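Local atomic coordinates of hypothetical protein, conserved (Leishmania major, PDB entry 2B4W), a protein that is of unknown function but belongs to a family grouped with the beta-fructosidase clan, whose members are typically five-bladed beta-propeller proteins acting on sugars. Residues Pro179-Leu184 and Gln234-Thr239; Val203-His208 and Tyr227-Asp232; Phe148-Val153 and Asn187-Val192; Asp142-Val147 and Phe161-Ser166; Gln194-Ser199 and Tyr295-His300. All blocks are in the same frame, centred on the assembly; numbering follows the deposited sequence.

Contact 1. Residues Pro179-Leu184 and Gln234-Thr239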
# COMPACT_ATOMS: atom_id res chain seq x y z
N PRO A 179 -4.93 18.81 -6.47
CA PRO A 179 -4.89 19.71 -5.31
C PRO A 179 -4.69 18.85 -4.06
O PRO A 179 -5.10 17.69 -4.06
CB PRO A 179 -6.25 20.38 -5.25
CG PRO A 179 -6.89 20.08 -6.56
CD PRO A 179 -6.31 18.76 -7.00
N PRO A 180 -4.05 19.49 -3.08
CA PRO A 180 -3.73 18.85 -1.82
C PRO A 180 -4.94 18.64 -0.93
O PRO A 180 -5.94 19.35 -0.96
CB PRO A 180 -2.79 19.86 -1.14
CG PRO A 180 -3.27 21.17 -1.69
CD PRO A 180 -3.58 20.89 -3.13
N LEU A 181 -4.82 17.59 -0.11
CA LEU A 181 -5.77 17.39 0.96
C LEU A 181 -4.99 17.74 2.25
O LEU A 181 -3.77 17.60 2.22
CB LEU A 181 -6.33 15.99 1.05
CG LEU A 181 -7.03 15.38 -0.16
CD1 LEU A 181 -7.19 13.88 0.02
CD2 LEU A 181 -8.38 16.02 -0.39
N ASP A 182 -5.77 18.14 3.22
CA ASP A 182 -5.47 18.49 4.57
C ASP A 182 -5.22 17.27 5.44
O ASP A 182 -6.14 16.90 6.17
CB ASP A 182 -6.66 19.27 5.16
CG ASP A 182 -6.20 20.11 6.34
OD1 ASP A 182 -4.97 20.19 6.53
OD2 ASP A 182 -7.10 20.65 7.02
N ILE A 183 -4.04 16.68 5.31
CA ILE A 183 -3.70 15.43 5.98
C ILE A 183 -2.36 15.53 6.70
O ILE A 183 -2.32 15.28 7.91
CB ILE A 183 -3.65 14.22 5.02
CG1 ILE A 183 -4.85 14.03 4.10
CG2 ILE A 183 -3.42 12.93 5.81
CD1 ILE A 183 -4.63 13.03 2.98
N LEU A 184 -1.30 15.88 5.99
CA LEU A 184 0.03 16.05 6.57
C LEU A 184 0.35 17.52 6.81
O LEU A 184 -0.13 18.11 7.79
CB LEU A 184 1.11 15.46 5.67
CG LEU A 184 0.75 14.17 4.94
CD1 LEU A 184 1.69 13.92 3.77
CD2 LEU A 184 0.76 12.99 5.91
N GLN A 234 -15.97 14.37 -2.51
CA GLN A 234 -16.63 15.59 -2.99
C GLN A 234 -16.32 16.80 -2.13
O GLN A 234 -15.80 17.82 -2.60
CB GLN A 234 -18.14 15.34 -3.05
N SER A 235 -16.64 16.74 -0.85
CA SER A 235 -16.32 17.84 0.06
C SER A 235 -14.83 17.85 0.34
O SER A 235 -14.27 18.84 0.80
CB SER A 235 -17.12 17.72 1.35
OG SER A 235 -16.84 16.54 2.07
N ARG A 236 -14.18 16.72 0.05
CA ARG A 236 -12.75 16.63 0.33
C ARG A 236 -12.45 16.71 1.82
O ARG A 236 -11.30 16.91 2.21
CB ARG A 236 -12.01 17.73 -0.43
CG ARG A 236 -12.32 17.79 -1.91
CD ARG A 236 -11.35 18.70 -2.65
NE ARG A 236 -9.94 18.50 -2.39
CZ ARG A 236 -9.01 17.94 -3.15
NH1 ARG A 236 -9.29 17.42 -4.35
NH2 ARG A 236 -7.75 17.85 -2.75
N ALA A 237 -13.45 16.56 2.66
CA ALA A 237 -13.28 16.47 4.11
C ALA A 237 -12.57 15.19 4.55
O ALA A 237 -12.82 14.13 3.96
CB ALA A 237 -14.63 16.55 4.82
N ILE A 238 -11.72 15.30 5.56
CA ILE A 238 -10.93 14.21 6.12
C ILE A 238 -11.39 13.87 7.53
O ILE A 238 -11.46 14.73 8.41
CB ILE A 238 -9.43 14.52 6.15
CG1 ILE A 238 -8.82 14.87 4.79
CG2 ILE A 238 -8.68 13.36 6.78
CD1 ILE A 238 -9.09 13.81 3.73
N THR A 239 -11.75 12.61 7.75
CA THR A 239 -12.29 12.13 9.00
C THR A 239 -11.71 10.77 9.39
O THR A 239 -11.12 10.04 8.59
CB THR A 239 -13.83 12.01 8.92
OG1 THR A 239 -14.21 11.11 7.86
CG2 THR A 239 -14.47 13.37 8.60
O HOH W 1 -9.11 20.05 -0.09
O HOH W 2 -8.95 17.91 2.50

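Contact 2. Residues Val203-His208 and Tyr227-Asp232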
# COMPACT_ATOMS: atom_id res chain seq x y z
N VAL A 203 -14.18 7.38 0.79
CA VAL A 203 -13.00 6.57 0.50
C VAL A 203 -12.20 6.25 1.75
O VAL A 203 -11.71 7.14 2.43
CB VAL A 203 -12.09 7.28 -0.53
CG1 VAL A 203 -10.82 6.47 -0.75
CG2 VAL A 203 -12.83 7.50 -1.84
N GLY A 204 -12.08 4.96 2.02
CA GLY A 204 -11.24 4.44 3.06
C GLY A 204 -9.80 4.33 2.60
O GLY A 204 -9.48 3.56 1.69
N CYS A 205 -8.90 5.11 3.20
CA CYS A 205 -7.49 4.91 2.88
C CYS A 205 -6.69 4.29 4.03
O CYS A 205 -6.83 4.61 5.22
CB CYS A 205 -6.81 6.22 2.48
SG CYS A 205 -7.71 7.21 1.27
N ILE A 206 -5.80 3.38 3.59
CA ILE A 206 -4.78 2.80 4.44
C ILE A 206 -3.44 3.36 3.99
O ILE A 206 -3.10 3.26 2.82
CB ILE A 206 -4.78 1.27 4.37
CG1 ILE A 206 -6.12 0.66 4.81
CG2 ILE A 206 -3.62 0.65 5.14
CD1 ILE A 206 -6.43 0.99 6.27
N GLY A 207 -2.65 3.96 4.88
CA GLY A 207 -1.36 4.48 4.40
C GLY A 207 -0.31 4.59 5.47
O GLY A 207 -0.32 3.85 6.45
N HIS A 208 0.61 5.54 5.30
CA HIS A 208 1.70 5.73 6.24
C HIS A 208 1.77 7.19 6.70
O HIS A 208 1.53 8.09 5.89
CB HIS A 208 3.03 5.28 5.66
CG HIS A 208 3.64 5.92 4.47
ND1 HIS A 208 3.27 5.66 3.17
CD2 HIS A 208 4.67 6.81 4.37
CE1 HIS A 208 4.01 6.37 2.33
NE2 HIS A 208 4.87 7.09 3.04
N TYR A 227 -1.36 4.06 9.07
CA TYR A 227 -2.33 5.14 9.21
C TYR A 227 -3.60 4.95 8.41
O TYR A 227 -3.60 4.45 7.29
CB TYR A 227 -1.62 6.43 8.78
CG TYR A 227 -2.17 7.72 9.33
CD1 TYR A 227 -1.97 8.09 10.65
CD2 TYR A 227 -2.88 8.58 8.50
CE1 TYR A 227 -2.49 9.28 11.12
CE2 TYR A 227 -3.39 9.77 8.96
CZ TYR A 227 -3.18 10.11 10.28
OH TYR A 227 -3.69 11.30 10.74
N ALA A 228 -4.75 5.33 8.98
CA ALA A 228 -6.01 5.26 8.23
C ALA A 228 -6.74 6.59 8.34
O ALA A 228 -6.59 7.28 9.34
CB ALA A 228 -6.92 4.15 8.73
N PHE A 229 -7.51 6.93 7.33
CA PHE A 229 -8.45 8.03 7.35
C PHE A 229 -9.54 7.78 6.31
O PHE A 229 -9.43 6.91 5.45
CB PHE A 229 -7.76 9.38 7.07
CG PHE A 229 -7.03 9.40 5.74
CD1 PHE A 229 -5.71 8.97 5.69
CD2 PHE A 229 -7.63 9.82 4.58
CE1 PHE A 229 -5.04 8.97 4.48
CE2 PHE A 229 -6.98 9.81 3.36
CZ PHE A 229 -5.66 9.39 3.34
N VAL A 230 -10.58 8.60 6.41
CA VAL A 230 -11.66 8.51 5.42
C VAL A 230 -11.74 9.87 4.73
O VAL A 230 -11.65 10.90 5.39
CB VAL A 230 -13.00 8.11 6.03
CG1 VAL A 230 -14.12 8.12 5.02
CG2 VAL A 230 -12.88 6.72 6.64
N LEU A 231 -11.90 9.78 3.42
CA LEU A 231 -12.00 10.91 2.54
C LEU A 231 -13.39 11.01 1.94
O LEU A 231 -13.92 10.02 1.45
CB LEU A 231 -11.01 10.78 1.36
CG LEU A 231 -11.37 11.71 0.19
CD1 LEU A 231 -10.99 13.13 0.57
CD2 LEU A 231 -10.71 11.28 -1.11
N ASP A 232 -13.93 12.22 1.99
CA ASP A 232 -15.11 12.47 1.17
C ASP A 232 -14.65 13.07 -0.15
O ASP A 232 -14.14 14.18 -0.16
CB ASP A 232 -16.10 13.38 1.89
CG ASP A 232 -17.43 13.47 1.16
OD1 ASP A 232 -17.41 13.87 -0.02
OD2 ASP A 232 -18.45 13.12 1.78

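Contact 3. Residues Phe148-Val153 and Asn187-Val192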
# COMPACT_ATOMS: atom_id res chain seq x y z
N PHE A 148 -4.84 9.64 -5.95
CA PHE A 148 -4.04 10.27 -4.91
C PHE A 148 -2.59 10.47 -5.36
O PHE A 148 -1.93 9.53 -5.82
CB PHE A 148 -3.99 9.43 -3.64
CG PHE A 148 -5.34 9.21 -2.96
CD1 PHE A 148 -6.17 8.15 -3.29
CD2 PHE A 148 -5.72 10.10 -1.97
CE1 PHE A 148 -7.38 7.96 -2.66
CE2 PHE A 148 -6.93 9.91 -1.34
CZ PHE A 148 -7.75 8.84 -1.66
N SER A 149 -2.10 11.68 -5.19
CA SER A 149 -0.71 12.03 -5.49
C SER A 149 0.09 12.18 -4.21
O SER A 149 -0.49 12.12 -3.13
CB SER A 149 -0.69 13.37 -6.24
OG SER A 149 -1.20 14.38 -5.36
N ARG A 150 1.40 12.38 -4.32
CA ARG A 150 2.24 12.53 -3.14
C ARG A 150 3.50 13.34 -3.45
O ARG A 150 4.61 12.80 -3.45
CB ARG A 150 2.65 11.17 -2.56
CG ARG A 150 2.69 11.13 -1.04
CD ARG A 150 3.80 12.00 -0.46
NE ARG A 150 5.08 11.47 -0.92
CZ ARG A 150 5.98 10.78 -0.26
NH1 ARG A 150 5.83 10.45 1.02
NH2 ARG A 150 7.09 10.38 -0.90
N PRO A 151 3.37 14.63 -3.70
CA PRO A 151 4.59 15.44 -3.82
C PRO A 151 5.38 15.49 -2.52
O PRO A 151 4.88 15.79 -1.44
CB PRO A 151 4.06 16.84 -4.18
CG PRO A 151 2.63 16.83 -3.76
CD PRO A 151 2.14 15.41 -3.90
N ARG A 152 6.66 15.17 -2.62
CA ARG A 152 7.56 15.29 -1.48
C ARG A 152 8.89 15.92 -1.90
O ARG A 152 9.56 15.40 -2.79
CB ARG A 152 7.80 13.93 -0.84
CG ARG A 152 8.71 13.96 0.38
CD ARG A 152 9.19 12.58 0.77
NE ARG A 152 10.01 12.62 1.98
CZ ARG A 152 10.76 11.64 2.43
NH1 ARG A 152 10.84 10.48 1.80
NH2 ARG A 152 11.46 11.81 3.55
N VAL A 153 9.26 17.02 -1.25
CA VAL A 153 10.57 17.64 -1.51
C VAL A 153 10.83 18.81 -0.57
O VAL A 153 11.99 19.17 -0.39
CB VAL A 153 10.71 18.12 -2.96
CG1 VAL A 153 10.95 19.63 -2.99
CG2 VAL A 153 11.82 17.37 -3.68
N ASN A 187 6.25 19.44 8.66
CA ASN A 187 7.58 18.88 8.90
C ASN A 187 7.57 17.36 8.89
O ASN A 187 8.57 16.70 9.18
N ALA A 188 6.41 16.78 8.57
CA ALA A 188 6.30 15.33 8.48
C ALA A 188 5.81 14.95 7.09
O ALA A 188 5.52 15.81 6.26
CB ALA A 188 5.38 14.77 9.54
N TRP A 189 5.72 13.65 6.83
CA TRP A 189 5.21 13.28 5.51
C TRP A 189 4.37 12.02 5.60
O TRP A 189 3.93 11.59 6.68
CB TRP A 189 6.38 13.18 4.54
CG TRP A 189 7.39 12.14 4.94
CD1 TRP A 189 7.53 10.91 4.37
CD2 TRP A 189 8.38 12.22 5.97
NE1 TRP A 189 8.54 10.24 4.99
CE2 TRP A 189 9.09 11.01 5.97
CE3 TRP A 189 8.75 13.20 6.90
CZ2 TRP A 189 10.14 10.72 6.85
CZ3 TRP A 189 9.79 12.92 7.77
CH2 TRP A 189 10.48 11.70 7.75
N GLY A 190 4.09 11.38 4.47
CA GLY A 190 3.24 10.20 4.45
C GLY A 190 2.76 9.91 3.03
O GLY A 190 3.31 10.45 2.07
N GLY A 191 1.75 9.07 2.96
CA GLY A 191 1.21 8.49 1.75
C GLY A 191 0.06 7.53 1.98
O GLY A 191 -0.09 6.89 3.02
N VAL A 192 -0.77 7.44 0.95
CA VAL A 192 -1.80 6.44 0.79
C VAL A 192 -1.11 5.23 0.17
O VAL A 192 -0.29 5.37 -0.74
CB VAL A 192 -2.96 6.90 -0.08
CG1 VAL A 192 -3.92 5.74 -0.34
CG2 VAL A 192 -3.71 8.06 0.57
O HOH W 3 -0.58 9.14 -1.57

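Contact 4. Residues Asp142-Val147 and Phe161-Ser166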
# COMPACT_ATOMS: atom_id res chain seq x y z
N ASP A 142 -19.47 6.09 -8.42
CA ASP A 142 -20.12 6.33 -9.70
C ASP A 142 -19.32 5.77 -10.87
O ASP A 142 -19.73 5.88 -12.03
CB ASP A 142 -20.29 7.84 -9.87
CG ASP A 142 -19.03 8.61 -10.19
OD1 ASP A 142 -17.89 8.08 -10.19
OD2 ASP A 142 -19.20 9.83 -10.46
N GLY A 143 -18.16 5.20 -10.54
CA GLY A 143 -17.34 4.51 -11.50
C GLY A 143 -16.16 5.27 -12.02
O GLY A 143 -15.31 4.72 -12.74
N ARG A 144 -16.05 6.56 -11.69
CA ARG A 144 -14.88 7.31 -12.18
C ARG A 144 -13.68 6.98 -11.30
O ARG A 144 -13.80 6.17 -10.36
CB ARG A 144 -15.19 8.81 -12.21
CG ARG A 144 -16.22 9.23 -13.24
CD ARG A 144 -16.43 10.75 -13.20
NE ARG A 144 -17.26 11.13 -12.06
CZ ARG A 144 -17.31 12.34 -11.50
NH1 ARG A 144 -16.58 13.34 -11.96
NH2 ARG A 144 -18.10 12.56 -10.46
N LEU A 145 -12.54 7.60 -11.60
CA LEU A 145 -11.27 7.25 -11.00
C LEU A 145 -10.80 8.26 -9.98
O LEU A 145 -10.50 9.41 -10.29
CB LEU A 145 -10.23 7.07 -12.11
CG LEU A 145 -8.87 6.51 -11.69
CD1 LEU A 145 -8.89 5.00 -11.57
CD2 LEU A 145 -7.79 6.94 -12.68
N GLY A 146 -10.72 7.84 -8.71
CA GLY A 146 -10.06 8.67 -7.72
C GLY A 146 -8.56 8.49 -7.79
O GLY A 146 -8.05 7.37 -7.87
N VAL A 147 -7.83 9.61 -7.76
CA VAL A 147 -6.37 9.50 -7.78
C VAL A 147 -5.74 10.31 -6.66
O VAL A 147 -6.04 11.49 -6.44
CB VAL A 147 -5.76 9.92 -9.13
CG1 VAL A 147 -4.28 9.52 -9.17
CG2 VAL A 147 -6.50 9.31 -10.32
N PHE A 161 -5.24 14.80 -4.15
CA PHE A 161 -6.33 13.99 -4.64
C PHE A 161 -7.09 14.73 -5.74
O PHE A 161 -7.48 15.88 -5.58
CB PHE A 161 -7.31 13.64 -3.50
CG PHE A 161 -8.50 12.84 -4.00
CD1 PHE A 161 -8.38 11.47 -4.19
CD2 PHE A 161 -9.72 13.41 -4.27
CE1 PHE A 161 -9.45 10.74 -4.66
CE2 PHE A 161 -10.78 12.69 -4.77
CZ PHE A 161 -10.65 11.33 -4.97
N VAL A 162 -7.30 14.00 -6.83
CA VAL A 162 -8.13 14.47 -7.93
C VAL A 162 -8.96 13.36 -8.53
O VAL A 162 -8.59 12.20 -8.72
CB VAL A 162 -7.26 15.12 -9.03
CG1 VAL A 162 -6.48 14.05 -9.78
CG2 VAL A 162 -8.15 15.94 -9.96
N ILE A 163 -10.20 13.72 -8.86
CA ILE A 163 -11.06 12.74 -9.51
C ILE A 163 -10.92 12.80 -11.02
O ILE A 163 -11.16 13.88 -11.58
CB ILE A 163 -12.54 12.99 -9.18
CG1 ILE A 163 -12.88 12.88 -7.69
CG2 ILE A 163 -13.42 12.08 -10.03
CD1 ILE A 163 -14.24 13.40 -7.30
N LEU A 164 -10.56 11.71 -11.69
CA LEU A 164 -10.50 11.75 -13.16
C LEU A 164 -11.63 10.94 -13.79
O LEU A 164 -12.27 10.16 -13.08
CB LEU A 164 -9.17 11.22 -13.65
CG LEU A 164 -7.85 11.81 -13.19
CD1 LEU A 164 -6.69 11.00 -13.77
CD2 LEU A 164 -7.71 13.26 -13.60
N ASN A 165 -11.89 11.12 -15.09
CA ASN A 165 -12.95 10.39 -15.76
C ASN A 165 -12.64 8.90 -15.90
O ASN A 165 -13.58 8.10 -15.90
CB ASN A 165 -13.27 10.93 -17.17
CG ASN A 165 -13.85 12.33 -17.11
OD1 ASN A 165 -14.80 12.58 -16.37
ND2 ASN A 165 -13.26 13.24 -17.87
N SER A 166 -11.38 8.56 -16.05
CA SER A 166 -10.99 7.18 -16.30
C SER A 166 -9.48 7.01 -16.33
O SER A 166 -8.75 7.99 -16.32
CB SER A 166 -11.49 6.68 -17.65
OG SER A 166 -10.80 7.37 -18.67
O HOH W 4 -13.98 5.39 -15.12

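Contact 5. Residues Gln194-Ser199 and Tyr295-His300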
# COMPACT_ATOMS: atom_id res chain seq x y z
N GLN A 194 -3.10 1.98 0.10
CA GLN A 194 -4.24 1.29 -0.49
C GLN A 194 -5.50 2.08 -0.14
O GLN A 194 -5.74 2.34 1.05
CB GLN A 194 -4.31 -0.16 -0.04
CG GLN A 194 -5.29 -1.05 -0.81
CD GLN A 194 -4.75 -1.35 -2.19
OE1 GLN A 194 -3.54 -1.41 -2.38
NE2 GLN A 194 -5.62 -1.52 -3.17
N ALA A 195 -6.24 2.43 -1.19
CA ALA A 195 -7.56 3.04 -1.11
C ALA A 195 -8.69 2.06 -1.41
O ALA A 195 -8.64 1.17 -2.26
CB ALA A 195 -7.68 4.26 -2.03
N TYR A 196 -9.77 2.23 -0.66
CA TYR A 196 -10.96 1.40 -0.67
C TYR A 196 -12.22 2.24 -0.88
O TYR A 196 -12.29 3.33 -0.31
CB TYR A 196 -11.13 0.64 0.65
CG TYR A 196 -9.95 -0.29 0.91
CD1 TYR A 196 -8.77 0.17 1.45
CD2 TYR A 196 -10.05 -1.64 0.57
CE1 TYR A 196 -7.70 -0.68 1.69
CE2 TYR A 196 -8.99 -2.49 0.80
CZ TYR A 196 -7.82 -2.00 1.35
OH TYR A 196 -6.76 -2.87 1.55
N LEU A 197 -13.16 1.71 -1.65
CA LEU A 197 -14.47 2.33 -1.76
C LEU A 197 -15.39 1.78 -0.68
O LEU A 197 -15.53 0.57 -0.51
CB LEU A 197 -15.12 2.08 -3.12
CG LEU A 197 -16.59 2.51 -3.27
CD1 LEU A 197 -16.67 4.03 -3.19
CD2 LEU A 197 -17.19 2.01 -4.57
N LEU A 198 -16.01 2.70 0.04
CA LEU A 198 -16.94 2.39 1.11
C LEU A 198 -18.38 2.56 0.67
O LEU A 198 -18.70 3.42 -0.14
CB LEU A 198 -16.67 3.32 2.31
CG LEU A 198 -15.23 3.30 2.83
CD1 LEU A 198 -15.08 4.15 4.08
CD2 LEU A 198 -14.81 1.86 3.11
N SER A 199 -19.28 1.76 1.22
CA SER A 199 -20.69 1.83 0.90
C SER A 199 -21.28 3.23 1.05
O SER A 199 -22.33 3.50 0.45
CB SER A 199 -21.47 0.87 1.82
OG SER A 199 -21.37 1.45 3.11
N TYR A 295 -11.91 -3.24 12.37
CA TYR A 295 -12.27 -2.49 11.19
C TYR A 295 -11.97 -1.01 11.39
O TYR A 295 -12.49 -0.35 12.29
CB TYR A 295 -13.74 -2.64 10.84
CG TYR A 295 -14.16 -2.00 9.53
CD1 TYR A 295 -13.61 -2.39 8.33
CD2 TYR A 295 -15.12 -0.99 9.50
CE1 TYR A 295 -13.99 -1.82 7.13
CE2 TYR A 295 -15.51 -0.39 8.31
CZ TYR A 295 -14.94 -0.82 7.13
OH TYR A 295 -15.32 -0.25 5.93
N PRO A 296 -11.12 -0.46 10.53
CA PRO A 296 -10.70 0.92 10.76
C PRO A 296 -11.50 2.03 10.10
O PRO A 296 -11.07 3.19 10.13
CB PRO A 296 -9.30 0.86 10.12
CG PRO A 296 -9.48 -0.04 8.95
CD PRO A 296 -10.49 -1.08 9.36
N PHE A 297 -12.64 1.76 9.49
CA PHE A 297 -13.44 2.86 8.92
C PHE A 297 -14.83 2.84 9.55
O PHE A 297 -15.81 3.27 8.93
CB PHE A 297 -13.56 2.74 7.40
CG PHE A 297 -12.29 2.43 6.63
CD1 PHE A 297 -11.18 3.25 6.74
CD2 PHE A 297 -12.21 1.34 5.79
CE1 PHE A 297 -10.02 2.99 6.04
CE2 PHE A 297 -11.05 1.07 5.08
CZ PHE A 297 -9.94 1.88 5.22
N LYS A 298 -14.87 2.35 10.79
CA LYS A 298 -16.10 2.22 11.55
C LYS A 298 -16.95 3.49 11.46
O LYS A 298 -16.49 4.61 11.62
CB LYS A 298 -15.80 1.87 13.01
N GLY A 299 -18.23 3.26 11.18
CA GLY A 299 -19.18 4.35 11.06
C GLY A 299 -19.19 4.98 9.69
O GLY A 299 -20.01 5.85 9.44
N HIS A 300 -18.29 4.57 8.78
CA HIS A 300 -18.37 5.23 7.47
C HIS A 300 -18.76 4.23 6.40
O HIS A 300 -18.50 4.42 5.21
CB HIS A 300 -17.06 5.92 7.12
CG HIS A 300 -16.58 6.99 8.04
ND1 HIS A 300 -15.68 6.75 9.06
CD2 HIS A 300 -16.85 8.31 8.08
CE1 HIS A 300 -15.44 7.87 9.70
NE2 HIS A 300 -16.13 8.84 9.13

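Contact 1. Residues Pro179-Leu184 and Gln234-Thr239
Pro179 CB and Leu181 CD2 lie over opposite faces of the Arg236 guanidinium, while the Pro180 carbonyl and a water come up at its edge. The fit is tight on the leucine side, with Leu181 CD2 3.1 Å from Arg236 NH2. That same NH2 serves two backbone carbonyls through weak bonds, 3.0 Å to Pro179 O and equally far from Pro180 O. Arg236 NE gives its hydrogen to the edge water 2.9 Å away, which returns a weak bond to Pro180 O, and NH1 donates a hydrogen bond to Phe161 O in the neighbouring strand 159-164. A second water joins Arg236 O to Asp182 N. Further along, Ile238 CG1 rests 3.6 Å from Asp182 O and crosses Ile183 at about a right angle, CG1 to CG1 4.1 Å; Leu181 CD1 and Ile238 CD1 touch at 4.2 Å.

The outermost strands of two separate antiparallel sheets thus meet here, consistent with neighbouring blades of a beta-propeller. Chemically, the guanidinium meets three carbonyls, two of them through weak bonds, and a water. Their partial negative charge probably offsets the arginine's, while its two faces, which bind water poorly, are covered by Pro179 and Leu181.

Contact 2. Residues Val203-His208 and Tyr227-Asp232
Val203-His208 and Tyr227-Leu231 run antiparallel, their axes 4.7 Å apart at closest and their directions 150° apart, as the two arms of a beta hairpin. Three hydrogen-bonded pairs, Val203 with Leu231, Cys205 with Phe229 and Gly207 with Tyr227, contribute two backbone bonds each. The shortest is Gly207 N to Tyr227 O at 2.6 Å. Between them sit the non-hydrogen-bonded pairs Gly204 with Val230 and Ile206 with Ala228, where CA-H groups also lean on carbonyls, as with Ala228 CA 3.2 Å from Cys205 O.

These are the second and third strands of a five-stranded sheet, flanked by 188-198 and 238-245, in an arrangement consistent with one blade of a propeller. Val203, Cys205 and Leu231 touch Phe148 of the adjoining four-stranded sheet, while Phe229, on the same face, touches Val192. Here Val203 CB and Leu231 CB pack 4.1 Å apart. On the reverse face Ile206 reaches across with its CD1, which stops 4.0 Å from Ala228 CB, and Phe297 touches Ile206 and Val230 from the loop beyond.

Phe229 carries the most distinctive contact. Its CG takes the crowded position between backbone N and carbonyl carbon (chi1 57°), and the ring turns in under Cys205. Cys205 CB makes a CH-pi contact over that face, displaced toward the rim and 3.8 Å from the Phe229 ring centroid. The sulfur follows obliquely, 43° off the ring normal, with Cys205 SG only 3.4 Å from Phe229 CE2.

Contact 3. Residues Phe148-Val153 and Asn187-Val192
Arg152 reaches Trp189 with an outstretched side chain: its CG is anti to the backbone N (chi1 -179°) and the chain stays extended to NE, whereas Trp189 CG sits between its own N and carbonyl carbon (chi1 60°). The result is a cation-pi stack: the guanidinium lies flat on the indole, planes 10° apart. Arg152 CZ is 3.8 Å from the centroid of the five-membered ring, and Trp189 NE1 lies under the centre of the guanidinium. Arg152 NH2 lies over the same face of the indole, offset toward the rim and nearest to Trp189 CE2, at 3.5 Å.

Arg150, by contrast, is bent at chi2 and chi3 and curls back on Gly190. Its NH1 donates to Gly190 O at 2.7 Å, approaching from above the carbonyl plane, while near the plane of the indole the same NH1 faces its edge. Arg152 CB covers one face of the Arg150 guanidinium, and Arg150 NH2 makes a salt bridge with Asp134. The backbone at Gly190 adopts angles that by themselves require glycine.

The two segments belong to different antiparallel sheets, consistent with adjacent propeller blades, and meet largely through side chains. A single water spans the backbones, accepting from Val192 N at 3.0 Å and giving a weak bond to Ser149 O. Deeper in, Val192 CG2 forms a CH-pi contact over one face of the Phe148 ring, toward its rim, 3.8 Å from Phe148 CD2. Beyond the indole, Trp189 NE1 is hydrogen-bonded to Tyr224 OH.

Contact 4. Residues Asp142-Val147 and Phe161-Ser166
Leu145 pairs with Leu164 and Val147 with Val162 through two backbone hydrogen bonds each, the shortest being Leu164 N to Leu145 O at 2.7 Å. Gly146 and Ile163 form the non-hydrogen-bonded pair between them. On the face bearing the leucines and valines, Val147 CG2 packs obliquely on Leu164 CD1 at 3.8 Å, while Leu145 CD2 lies near the Ser166 carbonyl. With its CG anti to the backbone N (chi1 177°), Phe161 carries its ring beside the strand opposite, where Gly146 has no side chain, and CE1 comes 3.7 Å from Gly146 CA. Phe161 CA also leans on Val147 O at 3.1 Å.

This is a beta hairpin, forming the two middle strands of a four-stranded antiparallel sheet, between 136-139 and 180-181; such a sheet is consistent with a propeller blade.

At its open end Arg144 runs alongside Asn165, its CB 3.3 Å from Leu164 O, and Ile163 CG2 covers one face of its guanidinium toward the rim. Asp142 fixes that group: OD2 receives both NE and NH2 within the guanidinium plane, a salt bridge with Arg144 NE 2.8 Å from Asp142 OD2. The other carboxylate oxygen closes an Asx turn, Asp142 OD1 accepting from Arg144 N. A water donates to both Gly143 O and Asn165 O, and Asn165 ND2 is hydrogen-bonded to Glu169 OE2.

Contact 5. Residues Gln194-Ser199 and Tyr295-His300
Tyr295 begins the contact with its hydroxyl, OH lying 3.6 Å from Leu198 CD2 as the two side chains slide past each other in opposite directions. Leu198 CG is anti to its own carbonyl carbon (chi1 -55°), and both methyls branching from it meet the loop. Tyr295 OH also lies at the edge of the Phe297 ring, in its plane. Pro296 then backs that ring, with CG over the centre of one face. Phe297 supplies the apolar surface that meets Leu198, crossing it at about a right angle. Phe297 CD2 stands 3.8 Å from Leu198 CD2, and its CB is 3.9 Å from Leu198 CD1. The tip, Phe297 CZ, approaches Tyr196 CD1 obliquely at 4.3 Å.

From Phe297 the chain makes a type II beta turn, closed by His300 N to Phe297 O at 2.8 Å, with Gly299 at a backbone conformation that calls for glycine. His300 ends the walk: its carbonyl O is 3.6 Å from Leu198 CB, and its CB touches Leu198 CD1.

Thus the loop after strand 287-293 is fitted onto strand 188-198 of the five-stranded sheet. Leu198 carbons meet aromatic carbons and two oxygens, and those oxygens have hydrogen-bond partners outside the two segments: Tyr295 OH with Gly301 O, His300 O with Ser200 OG. Tyr196 OH is likewise bonded to Ile269 O. The contact itself therefore rests on van der Waals and hydrophobic packing.

In the fold
Two antiparallel sheets carry these contacts, consistent with neighbouring blades of a propeller. Contact 4 lies within the four-stranded sheet and contact 2 within the five-stranded one; contacts 1 and 3 join the two, and contact 5 adds a loop to the latter. Contacts 2 and 5 have centres about 8 Å apart and share backbone bonds. Contact 1, about 10 Å from contact 2 between centres, extends its sheet through strand 238-245, with Thr239 O 2.7 Å from Val230 N, a probable hydrogen bond. Phe148 of contact 3 touches Cys205 of contact 2, Phe161 of contact 4 and Ala195 of contact 5. Contacts 4 and 5 stay apart, nearest atoms about 6 Å. No active site has been assigned.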